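Local structure of glycine cleavage system H protein (Mycobacterium tuberculosis, 3IFT) at residues V35-Y40 with S76-P81; A80-K85 with E124-T129. The protein probably shuttles the methylamine group of glycine from the P protein to the T protein of the glycine cleavage system, on a covalently bound lipoyl cofactor. All blocks are in the same frame, centred on the assembly; numbering follows the deposited sequence.

Interaction 1 of 2, residues V35-Y40 with S76-P81; sequences VGITDY and SDLYAP
Val35 points its two methyls at the CG-CD side of the Pro81 ring, CG1 of Val35 lying 3.7 Å from CG of Pro81. The second methyl joins in, with CG2 of Val35 4.0 Å from the same Pro81 CG, so the fork of the valine straddles the CG-CD edge of the ring. With CG1 anti to the backbone N (chi1 -177°), both branches are turned on the proline. Ile37, two residues on along the strand and on the same face, makes a slimmer contact: its branch methyl CG2 is 3.7 Å from CD2 of Leu78, and the two side chains cross at about a right angle. Residues 35-37 and 78-81 run 130° apart, and the CA atoms of Ile37 and Leu78 are 8.4 Å from each other, so side chains alone bridge the gap. This is the hydrophobic core of the lipoyl-domain beta sandwich, where strand 32-37 of one sheet faces strand 75-79 of the other and the turn that follows it. Glu23, Ile25 and Ile113 close in around Pro81, and Leu53 lies against Leu78. Just past Ile37, buried Thr38 N-caps helix 39-45, its OG1 bonded to Ala41 N. Towards the other ends the segments diverge and the packing gives way to partly exposed polar residues: Asp77 and Ser76 on one side, Asp39 and Tyr40 on the other.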
loop_
_atom_site.group_PDB
_atom_site.type_symbol
_atom_site.label_atom_id
_atom_site.label_comp_id
_atom_site.label_asym_id
_atom_site.label_seq_id
_atom_site.Cartn_x
_atom_site.Cartn_y
_atom_site.Cartn_z
ATOM N N VAL A 35 -4.264 -0.572 -1.922
ATOM C CA VAL A 35 -2.934 -0.499 -1.416
ATOM C C VAL A 35 -2.889 0.089 -0.016
ATOM O O VAL A 35 -3.567 1.073 0.304
ATOM C CB VAL A 35 -2.086 0.368 -2.376
ATOM C CG1 VAL A 35 -0.672 0.440 -1.951
ATOM C CG2 VAL A 35 -2.191 -0.188 -3.826
ATOM N N GLY A 36 -2.053 -0.517 0.821
ATOM C CA GLY A 36 -1.749 0.015 2.128
ATOM C C GLY A 36 -0.346 -0.373 2.488
ATOM O O GLY A 36 0.444 -0.868 1.657
ATOM N N ILE A 37 -0.012 -0.119 3.740
ATOM C CA ILE A 37 1.260 -0.567 4.264
ATOM C C ILE A 37 1.026 -1.751 5.153
ATOM O O ILE A 37 -0.054 -1.943 5.717
ATOM C CB ILE A 37 2.042 0.527 5.020
ATOM C CG1 ILE A 37 1.226 1.113 6.188
ATOM C CG2 ILE A 37 2.502 1.614 4.055
ATOM C CD1 ILE A 37 2.092 1.941 7.100
ATOM N N THR A 38 2.041 -2.580 5.257
ATOM C CA THR A 38 1.892 -3.822 5.988
ATOM C C THR A 38 1.828 -3.582 7.501
ATOM O O THR A 38 2.139 -2.523 7.990
ATOM C CB THR A 38 3.042 -4.746 5.607
ATOM O OG1 THR A 38 4.261 -4.163 6.050
ATOM C CG2 THR A 38 3.060 -4.893 4.054
ATOM N N ASP A 39 1.412 -4.592 8.228
ATOM C CA ASP A 39 1.528 -4.621 9.670
ATOM C C ASP A 39 2.919 -4.324 10.167
ATOM O O ASP A 39 3.106 -3.538 11.080
ATOM C CB ASP A 39 1.090 -5.968 10.153
ATOM C CG ASP A 39 0.978 -6.051 11.644
ATOM O OD1 ASP A 39 0.805 -5.009 12.288
ATOM O OD2 ASP A 39 1.047 -7.190 12.157
ATOM N N TYR A 40 3.909 -4.930 9.530
ATOM C CA TYR A 40 5.290 -4.681 9.858
ATOM C C TYR A 40 5.642 -3.213 9.666
ATOM O O TYR A 40 6.247 -2.631 10.523
ATOM C CB TYR A 40 6.172 -5.531 8.956
ATOM C CG TYR A 40 7.610 -5.130 8.955
ATOM C CD1 TYR A 40 8.501 -5.713 9.860
ATOM C CD2 TYR A 40 8.095 -4.196 8.065
ATOM C CE1 TYR A 40 9.819 -5.380 9.871
ATOM C CE2 TYR A 40 9.428 -3.831 8.081
ATOM C CZ TYR A 40 10.297 -4.463 8.969
ATOM O OH TYR A 40 11.645 -4.160 9.015
ATOM N N SER A 76 7.987 7.783 5.912
ATOM C CA SER A 76 8.291 6.793 4.900
ATOM C C SER A 76 7.547 7.121 3.623
ATOM O O SER A 76 6.354 7.360 3.648
ATOM C CB SER A 76 7.892 5.421 5.388
ATOM O OG SER A 76 8.618 4.436 4.669
ATOM N N ASP A 77 8.281 7.123 2.523
ATOM C CA ASP A 77 7.691 7.334 1.226
ATOM C C ASP A 77 6.764 6.184 0.898
ATOM O O ASP A 77 6.987 5.056 1.285
ATOM C CB ASP A 77 8.777 7.473 0.156
ATOM C CG ASP A 77 9.426 8.838 0.165
ATOM O OD1 ASP A 77 8.853 9.785 0.741
ATOM O OD2 ASP A 77 10.495 8.976 -0.450
ATOM N N LEU A 78 5.690 6.515 0.220
ATOM C CA LEU A 78 4.767 5.547 -0.323
ATOM C C LEU A 78 5.063 5.469 -1.794
ATOM O O LEU A 78 5.245 6.486 -2.435
ATOM C CB LEU A 78 3.337 6.030 -0.105
ATOM C CG LEU A 78 2.910 6.053 1.356
ATOM C CD1 LEU A 78 1.509 6.659 1.564
ATOM C CD2 LEU A 78 3.017 4.606 1.904
ATOM N N TYR A 79 5.118 4.269 -2.333
ATOM C CA TYR A 79 5.368 4.064 -3.755
ATOM C C TYR A 79 4.152 3.433 -4.416
ATOM O O TYR A 79 3.456 2.644 -3.811
ATOM C CB TYR A 79 6.552 3.152 -3.931
ATOM C CG TYR A 79 7.777 3.657 -3.253
ATOM C CD1 TYR A 79 8.552 4.646 -3.835
ATOM C CD2 TYR A 79 8.130 3.207 -2.000
ATOM C CE1 TYR A 79 9.669 5.131 -3.217
ATOM C CE2 TYR A 79 9.260 3.697 -1.373
ATOM C CZ TYR A 79 10.016 4.655 -2.001
ATOM O OH TYR A 79 11.136 5.142 -1.399
ATOM N N ALA A 80 3.900 3.801 -5.663
ATOM C CA ALA A 80 2.910 3.121 -6.477
ATOM C C ALA A 80 3.450 1.701 -6.702
ATOM O O ALA A 80 4.542 1.528 -7.254
ATOM C CB ALA A 80 2.681 3.879 -7.784
ATOM N N PRO A 81 2.747 0.666 -6.179
ATOM C CA PRO A 81 3.288 -0.661 -6.435
ATOM C C PRO A 81 3.086 -1.073 -7.895
ATOM O O PRO A 81 3.825 -1.880 -8.403
ATOM C CB PRO A 81 2.453 -1.573 -5.496
ATOM C CG PRO A 81 1.672 -0.650 -4.661
ATOM C CD PRO A 81 1.466 0.565 -5.466
#

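Interaction 2 of 2, residues A80-K85 with E124-T129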
loop_
_atom_site.group_PDB
_atom_site.type_symbol
_atom_site.label_atom_id
_atom_site.label_comp_id
_atom_site.label_asym_id
_atom_site.label_seq_id
_atom_site.Cartn_x
_atom_site.Cartn_y
_atom_site.Cartn_z
ATOM N N ALA A 80 3.900 3.801 -5.663
ATOM C CA ALA A 80 2.910 3.121 -6.477
ATOM C C ALA A 80 3.450 1.701 -6.702
ATOM O O ALA A 80 4.542 1.528 -7.254
ATOM C CB ALA A 80 2.681 3.879 -7.784
ATOM N N PRO A 81 2.747 0.666 -6.179
ATOM C CA PRO A 81 3.288 -0.661 -6.435
ATOM C C PRO A 81 3.086 -1.073 -7.895
ATOM O O PRO A 81 3.825 -1.880 -8.403
ATOM C CB PRO A 81 2.453 -1.573 -5.496
ATOM C CG PRO A 81 1.672 -0.650 -4.661
ATOM C CD PRO A 81 1.466 0.565 -5.466
ATOM N N ILE A 82 2.097 -0.474 -8.543
ATOM C CA ILE A 82 1.818 -0.702 -9.955
ATOM C C ILE A 82 1.503 0.608 -10.637
ATOM O O ILE A 82 1.278 1.612 -9.987
ATOM C CB ILE A 82 0.633 -1.674 -10.159
ATOM C CG1 ILE A 82 -0.662 -1.121 -9.575
ATOM C CG2 ILE A 82 0.978 -3.044 -9.594
ATOM C CD1 ILE A 82 -1.972 -1.608 -10.303
ATOM N N SER A 83 1.553 0.587 -11.958
ATOM C CA SER A 83 1.189 1.722 -12.755
ATOM C C SER A 83 -0.304 1.722 -12.891
ATOM O O SER A 83 -0.939 0.681 -13.042
ATOM C CB SER A 83 1.835 1.652 -14.155
ATOM O OG SER A 83 3.233 1.763 -14.026
ATOM N N GLY A 84 -0.875 2.898 -12.824
ATOM C CA GLY A 84 -2.309 3.014 -13.039
ATOM C C GLY A 84 -2.702 4.420 -12.677
ATOM O O GLY A 84 -1.915 5.329 -12.809
ATOM N N LYS A 85 -3.925 4.586 -12.230
ATOM C CA LYS A 85 -4.402 5.865 -11.778
ATOM C C LYS A 85 -4.970 5.670 -10.412
ATOM O O LYS A 85 -5.672 4.713 -10.166
ATOM C CB LYS A 85 -5.503 6.424 -12.715
ATOM N N GLU A 124 -3.178 -8.479 -14.333
ATOM C CA GLU A 124 -2.646 -9.838 -14.368
ATOM C C GLU A 124 -1.115 -9.764 -14.402
ATOM O O GLU A 124 -0.421 -10.315 -13.540
ATOM C CB GLU A 124 -3.170 -10.569 -15.608
ATOM N N SER A 125 -0.625 -9.000 -15.364
ATOM C CA SER A 125 0.798 -8.793 -15.566
ATOM C C SER A 125 1.440 -7.919 -14.489
ATOM O O SER A 125 2.420 -8.334 -13.898
ATOM C CB SER A 125 1.021 -8.233 -16.958
ATOM O OG SER A 125 0.537 -9.216 -17.875
ATOM N N ALA A 126 0.876 -6.732 -14.225
ATOM C CA ALA A 126 1.355 -5.870 -13.128
ATOM C C ALA A 126 1.657 -6.693 -11.883
ATOM O O ALA A 126 2.706 -6.532 -11.283
ATOM C CB ALA A 126 0.335 -4.778 -12.802
ATOM N N LEU A 127 0.772 -7.623 -11.522
ATOM C CA LEU A 127 0.932 -8.347 -10.262
ATOM C C LEU A 127 2.207 -9.188 -10.221
ATOM O O LEU A 127 2.688 -9.506 -9.143
ATOM C CB LEU A 127 -0.304 -9.188 -9.929
ATOM C CG LEU A 127 -1.639 -8.448 -9.774
ATOM C CD1 LEU A 127 -2.845 -9.420 -9.832
ATOM C CD2 LEU A 127 -1.678 -7.607 -8.498
ATOM N N THR A 128 2.780 -9.490 -11.388
ATOM C CA THR A 128 3.979 -10.333 -11.474
ATOM C C THR A 128 5.252 -9.671 -10.956
ATOM O O THR A 128 6.224 -10.362 -10.690
ATOM C CB THR A 128 4.249 -10.768 -12.964
ATOM O OG1 THR A 128 4.700 -9.633 -13.732
ATOM C CG2 THR A 128 2.988 -11.339 -13.585
ATOM N N THR A 129 5.267 -8.338 -10.870
ATOM C CA THR A 129 6.366 -7.640 -10.254
ATOM C C THR A 129 6.268 -7.701 -8.717
ATOM O O THR A 129 7.205 -7.291 -8.047
ATOM C CB THR A 129 6.401 -6.145 -10.642
ATOM O OG1 THR A 129 5.132 -5.544 -10.313
ATOM C CG2 THR A 129 6.711 -5.962 -12.168
HETATM O O HOH W 1 5.242 -2.938 -10.513
#
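Ile82 and Ala126 make the apolar touch, CG2 of Ile82 lying 3.7 Å from CB of Ala126. The isoleucine's CB is also near, 4.1 Å from the same Ala126 CB, so the alanine methyl sits against the branch point of the side chain and not its CD1 end. Beside this patch a water bridges the segments, donating to Pro81 O at 2.8 Å and to Thr129 OG1 at 2.6 Å; these two protein atoms are themselves 4.3 Å apart, too far to bond directly. Thr129 is exposed, so the water bridge lies at the outer margin of the contact. What orients Thr129 is the chain just before it: its hydroxyl donates to Ala126 O over 2.8 Å, nearly along the C=O axis (165°), and that carbonyl also takes the backbone N-H of Thr129. One residue earlier the pattern repeats, Thr128 OG1 and Thr128 N both reaching Ser125 O. Further out, Val33 and Ile113 of the sheet and Val115 of the loop after strand 111-114 pack against Ile82, while Leu127 leans on Arg27. Segment 124-129, which begins on helix 123-126, thus packs on the loop leading into strand 84-89, at the periphery of the H-protein fold.

In the fold
Interactions 1 and 2 share Ala80 and Pro81, the start of the connection between strand 75-79 and strand 84-89, and their centres are 14 Å apart. Pro81 serves both: its ring belongs to interaction 1, its carbonyl to the water bridge of interaction 2. Interaction 1 lies deep, about 4 Å from the centre of the chain, whereas interaction 2 is about 12 Å from it and partly open. Leu78 of interaction 1 lies on strand 75-79, an arm of the hairpin whose turn holds Lys73, the predicted lipoyl attachment site, not lipoylated here. The side chains of Ile37 and Lys73 are about 11 Å apart; interaction 2 lies away from that site.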